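Local coordinates for putative HAD family hydrolase (Streptomyces avermitilis, PDB 3MMZ), which is the KdsC-type HAD hydrolase domain of a longer protein that probably makes CMP-N-acyl-beta-neuraminate from an N-acylneuraminate and CTP, at residues D[58-63]-D[67-72]; D[21-26]-D[149-154]. One frame throughout, in Å; residues are numbered along the deposited sequence.

Both contacts are buried, and their centres lie about 13 Å apart. Contact 1 joins a strand to the helix that follows it, with very little chain between. Contact 2 brings together the loop after strand 14-17 and the helix 150-159, which are far apart in the sequence. Contact 1 is almost wholly apolar, methyl against methyl. Contact 2 adds a bridging water and a turn rich in polar bonds, as suits a loop next to the calcium site. The two meet where Ile60 CG1 lies 3.7 Å from Gln23 NE2. Each also has residues that reach the second subunit, so neither is far from the interface.

Contact 1 of 2, residues D[58-63]-D[67-72]; sequences MLILST and PVVAAR
In both Ile60 and Val69 the CG2 methyl is turned opposite the residue's own backbone N (Ile60 chi1 to CG1 -67°, Val69 chi1 66°), and this sets the two methyls against each other. The contact closes the first half of a beta-alpha-beta unit in the parallel sheet of the HAD fold. Strand 57-62 supplies Ile60 and Ser62, and helix 68-76 supplies Val69. The two CG2 atoms, of Ile60 and Val69, are 3.5 Å apart, which is tight for two carbons. The two side chains run past each other in opposite directions, touching through these methyls. Val69 CG2 also comes within 4.4 Å of Ser62 CB, two residues further along the strand, on the same face. Leu61, between them, points away from the helix. The backbone of strand 57-62 is hydrogen-bonded to Leu17 along one edge and to Leu81 along the other. Ser62 sits at the active-site end: its side chain is about 5 Å from the side chains of Asp18 and Asp20, which bind calcium. On the outer side of the helix, Val68 packs on Ile30 of the second subunit. Further along the contact, the extended CG1 arm of Ile60 carries its CD1 to 4.8 Å from Arg72 CG.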
loop_
_atom_site.group_PDB
_atom_site.type_symbol
_atom_site.label_atom_id
_atom_site.label_comp_id
_atom_site.label_asym_id
_atom_site.label_seq_id
_atom_site.Cartn_x
_atom_site.Cartn_y
_atom_site.Cartn_z
HETATM N N MSE D 58 -21.030 28.622 2.292
HETATM C CA MSE D 58 -20.355 27.651 1.425
HETATM C C MSE D 58 -20.235 28.152 -0.005
HETATM O O MSE D 58 -21.024 28.999 -0.446
HETATM C CB MSE D 58 -21.114 26.320 1.397
HETATM C CG MSE D 58 -21.637 25.832 2.737
HETATM SE SE MSE D 58 -20.205 25.245 3.931
HETATM C CE MSE D 58 -19.364 23.849 2.858
ATOM N N LEU D 59 -19.257 27.612 -0.732
ATOM C CA LEU D 59 -19.047 27.968 -2.131
ATOM C C LEU D 59 -18.111 26.986 -2.803
ATOM O O LEU D 59 -17.079 26.634 -2.240
ATOM C CB LEU D 59 -18.455 29.375 -2.253
ATOM C CG LEU D 59 -18.261 29.926 -3.676
ATOM C CD1 LEU D 59 -19.593 30.178 -4.365
ATOM C CD2 LEU D 59 -17.403 31.178 -3.674
ATOM N N ILE D 60 -18.477 26.561 -4.010
ATOM C CA ILE D 60 -17.557 25.862 -4.894
ATOM C C ILE D 60 -17.071 26.832 -5.964
ATOM O O ILE D 60 -17.877 27.475 -6.649
ATOM C CB ILE D 60 -18.216 24.632 -5.543
ATOM C CG1 ILE D 60 -18.501 23.579 -4.465
ATOM C CG2 ILE D 60 -17.325 24.071 -6.635
ATOM C CD1 ILE D 60 -19.368 22.426 -4.925
ATOM N N LEU D 61 -15.750 26.922 -6.093
ATOM C CA LEU D 61 -15.092 27.843 -7.008
ATOM C C LEU D 61 -14.262 27.055 -8.019
ATOM O O LEU D 61 -13.434 26.239 -7.629
ATOM C CB LEU D 61 -14.190 28.786 -6.203
ATOM C CG LEU D 61 -13.437 29.920 -6.899
ATOM C CD1 LEU D 61 -14.413 30.940 -7.467
ATOM C CD2 LEU D 61 -12.506 30.591 -5.913
ATOM N N SER D 62 -14.487 27.295 -9.313
ATOM C CA SER D 62 -13.730 26.593 -10.360
ATOM C C SER D 62 -13.483 27.433 -11.620
ATOM O O SER D 62 -14.279 28.302 -11.965
ATOM C CB SER D 62 -14.398 25.259 -10.720
ATOM O OG SER D 62 -13.534 24.454 -11.507
ATOM N N THR D 63 -12.364 27.154 -12.289
ATOM C CA THR D 63 -11.939 27.865 -13.498
ATOM C C THR D 63 -12.661 27.374 -14.756
ATOM O O THR D 63 -12.868 28.145 -15.695
ATOM C CB THR D 63 -10.393 27.731 -13.718
ATOM O OG1 THR D 63 -9.698 28.005 -12.497
ATOM C CG2 THR D 63 -9.889 28.686 -14.797
ATOM N N PRO D 67 -19.824 21.493 -16.900
ATOM C CA PRO D 67 -21.013 21.673 -16.071
ATOM C C PRO D 67 -21.152 20.660 -14.931
ATOM O O PRO D 67 -22.038 20.816 -14.089
ATOM C CB PRO D 67 -22.170 21.507 -17.068
ATOM C CG PRO D 67 -21.553 21.630 -18.422
ATOM C CD PRO D 67 -20.180 21.082 -18.269
ATOM N N VAL D 68 -20.290 19.640 -14.902
ATOM C CA VAL D 68 -20.352 18.618 -13.854
ATOM C C VAL D 68 -20.236 19.258 -12.465
ATOM O O VAL D 68 -20.892 18.817 -11.517
ATOM C CB VAL D 68 -19.281 17.505 -14.028
ATOM C CG1 VAL D 68 -19.460 16.449 -12.961
ATOM C CG2 VAL D 68 -19.387 16.850 -15.401
ATOM N N VAL D 69 -19.417 20.304 -12.355
ATOM C CA VAL D 69 -19.237 21.004 -11.080
ATOM C C VAL D 69 -20.562 21.578 -10.550
ATOM O O VAL D 69 -20.869 21.463 -9.364
ATOM C CB VAL D 69 -18.120 22.098 -11.151
ATOM C CG1 VAL D 69 -18.498 23.224 -12.085
ATOM C CG2 VAL D 69 -17.808 22.645 -9.773
ATOM N N ALA D 70 -21.345 22.191 -11.442
ATOM C CA ALA D 70 -22.627 22.758 -11.061
ATOM C C ALA D 70 -23.611 21.670 -10.652
ATOM O O ALA D 70 -24.433 21.879 -9.761
ATOM C CB ALA D 70 -23.195 23.577 -12.192
ATOM N N ALA D 71 -23.530 20.524 -11.324
ATOM C CA ALA D 71 -24.381 19.383 -11.021
ATOM C C ALA D 71 -24.105 18.890 -9.602
ATOM O O ALA D 71 -25.033 18.579 -8.865
ATOM C CB ALA D 71 -24.161 18.264 -12.042
ATOM N N ARG D 72 -22.827 18.846 -9.224
ATOM C CA ARG D 72 -22.429 18.493 -7.858
ATOM C C ARG D 72 -22.917 19.552 -6.872
ATOM O O ARG D 72 -23.478 19.227 -5.822
ATOM C CB ARG D 72 -20.906 18.350 -7.757
ATOM C CG ARG D 72 -20.409 17.933 -6.377
ATOM C CD ARG D 72 -21.050 16.609 -5.950
ATOM N NE ARG D 72 -20.461 16.101 -4.716
ATOM C CZ ARG D 72 -21.023 15.190 -3.931
ATOM N NH1 ARG D 72 -22.191 14.637 -4.250
ATOM N NH2 ARG D 72 -20.395 14.826 -2.827
#

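Contact 2 of 2, residues D[21-26]-D[149-154]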
loop_
_atom_site.group_PDB
_atom_site.type_symbol
_atom_site.label_atom_id
_atom_site.label_comp_id
_atom_site.label_asym_id
_atom_site.label_seq_id
_atom_site.Cartn_x
_atom_site.Cartn_y
_atom_site.Cartn_z
ATOM N N GLY D 21 -9.647 17.552 -8.261
ATOM C CA GLY D 21 -8.411 17.318 -7.530
ATOM C C GLY D 21 -8.567 17.559 -6.040
ATOM O O GLY D 21 -7.697 17.170 -5.250
ATOM N N THR D 22 -9.696 18.166 -5.672
ATOM C CA THR D 22 -9.986 18.533 -4.282
ATOM C C THR D 22 -11.187 17.741 -3.773
ATOM O O THR D 22 -11.100 17.080 -2.735
ATOM C CB THR D 22 -10.187 20.072 -4.141
ATOM O OG1 THR D 22 -8.937 20.724 -4.403
ATOM C CG2 THR D 22 -10.676 20.462 -2.731
ATOM N N GLN D 23 -12.291 17.807 -4.518
ATOM C CA GLN D 23 -13.453 16.931 -4.293
ATOM C C GLN D 23 -13.387 15.695 -5.194
ATOM O O GLN D 23 -14.255 14.825 -5.128
ATOM C CB GLN D 23 -14.745 17.700 -4.574
ATOM C CG GLN D 23 -14.942 18.883 -3.665
ATOM C CD GLN D 23 -16.201 19.671 -3.990
ATOM O OE1 GLN D 23 -17.318 19.178 -3.830
ATOM N NE2 GLN D 23 -16.021 20.893 -4.472
ATOM N N THR D 24 -12.373 15.646 -6.064
ATOM C CA THR D 24 -12.148 14.486 -6.942
ATOM C C THR D 24 -10.675 14.109 -6.892
ATOM O O THR D 24 -9.856 14.875 -6.393
ATOM C CB THR D 24 -12.490 14.778 -8.430
ATOM O OG1 THR D 24 -11.419 15.516 -9.033
ATOM C CG2 THR D 24 -13.816 15.540 -8.589
ATOM N N ASP D 25 -10.345 12.942 -7.440
ATOM C CA ASP D 25 -8.952 12.491 -7.537
ATOM C C ASP D 25 -8.208 13.077 -8.758
ATOM O O ASP D 25 -7.139 12.570 -9.138
ATOM C CB ASP D 25 -8.896 10.951 -7.546
ATOM C CG ASP D 25 -9.588 10.333 -8.771
ATOM O OD1 ASP D 25 -10.085 11.066 -9.644
ATOM O OD2 ASP D 25 -9.648 9.095 -8.863
ATOM N N ASP D 26 -8.779 14.133 -9.355
ATOM C CA ASP D 26 -8.196 14.832 -10.515
ATOM C C ASP D 26 -8.225 13.997 -11.805
ATOM O O ASP D 26 -7.599 14.358 -12.798
ATOM C CB ASP D 26 -6.760 15.309 -10.221
ATOM C CG ASP D 26 -6.524 16.762 -10.585
ATOM O OD1 ASP D 26 -7.477 17.497 -10.903
ATOM O OD2 ASP D 26 -5.350 17.184 -10.543
ATOM N N GLY D 149 -12.309 11.696 0.407
ATOM C CA GLY D 149 -12.954 12.222 1.623
ATOM C C GLY D 149 -12.172 13.290 2.369
ATOM O O GLY D 149 -12.270 13.407 3.591
ATOM N N ALA D 150 -11.410 14.088 1.627
ATOM C CA ALA D 150 -10.620 15.176 2.214
ATOM C C ALA D 150 -11.519 16.243 2.850
ATOM O O ALA D 150 -11.171 16.803 3.882
ATOM C CB ALA D 150 -9.715 15.806 1.157
ATOM N N ILE D 151 -12.668 16.528 2.239
ATOM C CA ILE D 151 -13.575 17.530 2.805
ATOM C C ILE D 151 -14.265 16.992 4.062
ATOM O O ILE D 151 -14.480 17.735 5.032
ATOM C CB ILE D 151 -14.625 18.046 1.778
ATOM C CG1 ILE D 151 -13.971 18.338 0.400
ATOM C CG2 ILE D 151 -15.328 19.309 2.312
ATOM C CD1 ILE D 151 -12.749 19.255 0.462
ATOM N N ARG D 152 -14.574 15.697 4.065
ATOM C CA ARG D 152 -15.093 15.071 5.272
ATOM C C ARG D 152 -14.108 15.191 6.435
ATOM O O ARG D 152 -14.512 15.469 7.558
ATOM C CB ARG D 152 -15.482 13.611 5.055
ATOM C CG ARG D 152 -16.442 13.134 6.156
ATOM C CD ARG D 152 -16.221 11.712 6.492
ATOM N NE ARG D 152 -16.931 11.282 7.714
ATOM C CZ ARG D 152 -16.495 11.489 8.957
ATOM N NH1 ARG D 152 -17.183 11.035 9.994
ATOM N NH2 ARG D 152 -15.364 12.165 9.172
ATOM N N GLU D 153 -12.818 14.999 6.162
ATOM C CA GLU D 153 -11.780 15.189 7.183
ATOM C C GLU D 153 -11.771 16.619 7.736
ATOM O O GLU D 153 -11.729 16.818 8.951
ATOM C CB GLU D 153 -10.404 14.821 6.620
ATOM C CG GLU D 153 -9.284 14.870 7.649
ATOM C CD GLU D 153 -7.927 14.482 7.077
ATOM O OE1 GLU D 153 -7.832 14.192 5.871
ATOM O OE2 GLU D 153 -6.948 14.457 7.853
ATOM N N ILE D 154 -11.784 17.612 6.844
ATOM C CA ILE D 154 -11.858 19.018 7.249
ATOM C C ILE D 154 -13.116 19.283 8.084
ATOM O O ILE D 154 -13.075 19.994 9.092
ATOM C CB ILE D 154 -11.796 19.955 6.017
ATOM C CG1 ILE D 154 -10.463 19.734 5.279
ATOM C CG2 ILE D 154 -11.969 21.431 6.414
ATOM C CD1 ILE D 154 -10.388 20.378 3.892
HETATM O O HOH W 1 -12.093 14.912 -1.198
#
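A water lies between Thr22 and Ala150 and ties the two backbones together. It donates to Thr22 O at 2.8 Å and accepts from Ala150 N at 3.0 Å. Ala150 opens the helix 150-159, with Gly149 as its N-cap, so the water satisfies an N-H of the first turn. Thr22 O also lies beside the methyl of Ala150, 4.3 Å from CB. Next to this polar link is an apolar one. The CD1 end of Ile151 reaches Thr22 CG2 at 4.0 Å, and the two side chains cross at about a right angle. Gln23 adds its CG, which is 4.2 Å from Ile151 CG1. The rotation of Thr22 (chi1 -67°) splits its work: CG2 lies anti to the backbone N and meets Ile151, while OG1 sits beside that N and bonds OD2 of Asp18, which shares the calcium site with Asp20 and Asn110. Gln23 NE2 bonds Asp18 O, so the same aspartate is held through its side chain and its backbone. In the first turn of the helix, Asp44 OD1 accepts from Arg152 N. The loop keeps its own shape through Thr24 OG1, which is gripped by two backbone N-H groups. Gly21 N is 2.8 Å from Thr24 OG1, nearly straight at 166°. Asp26 N is 3.0 Å from Thr24 OG1, and this second bond makes an ST turn. The loop is consistent with the DxDx(T/V) motif of HAD proteins, with Thr22 at its last place, beside the calcium site at the end of strand 14-17.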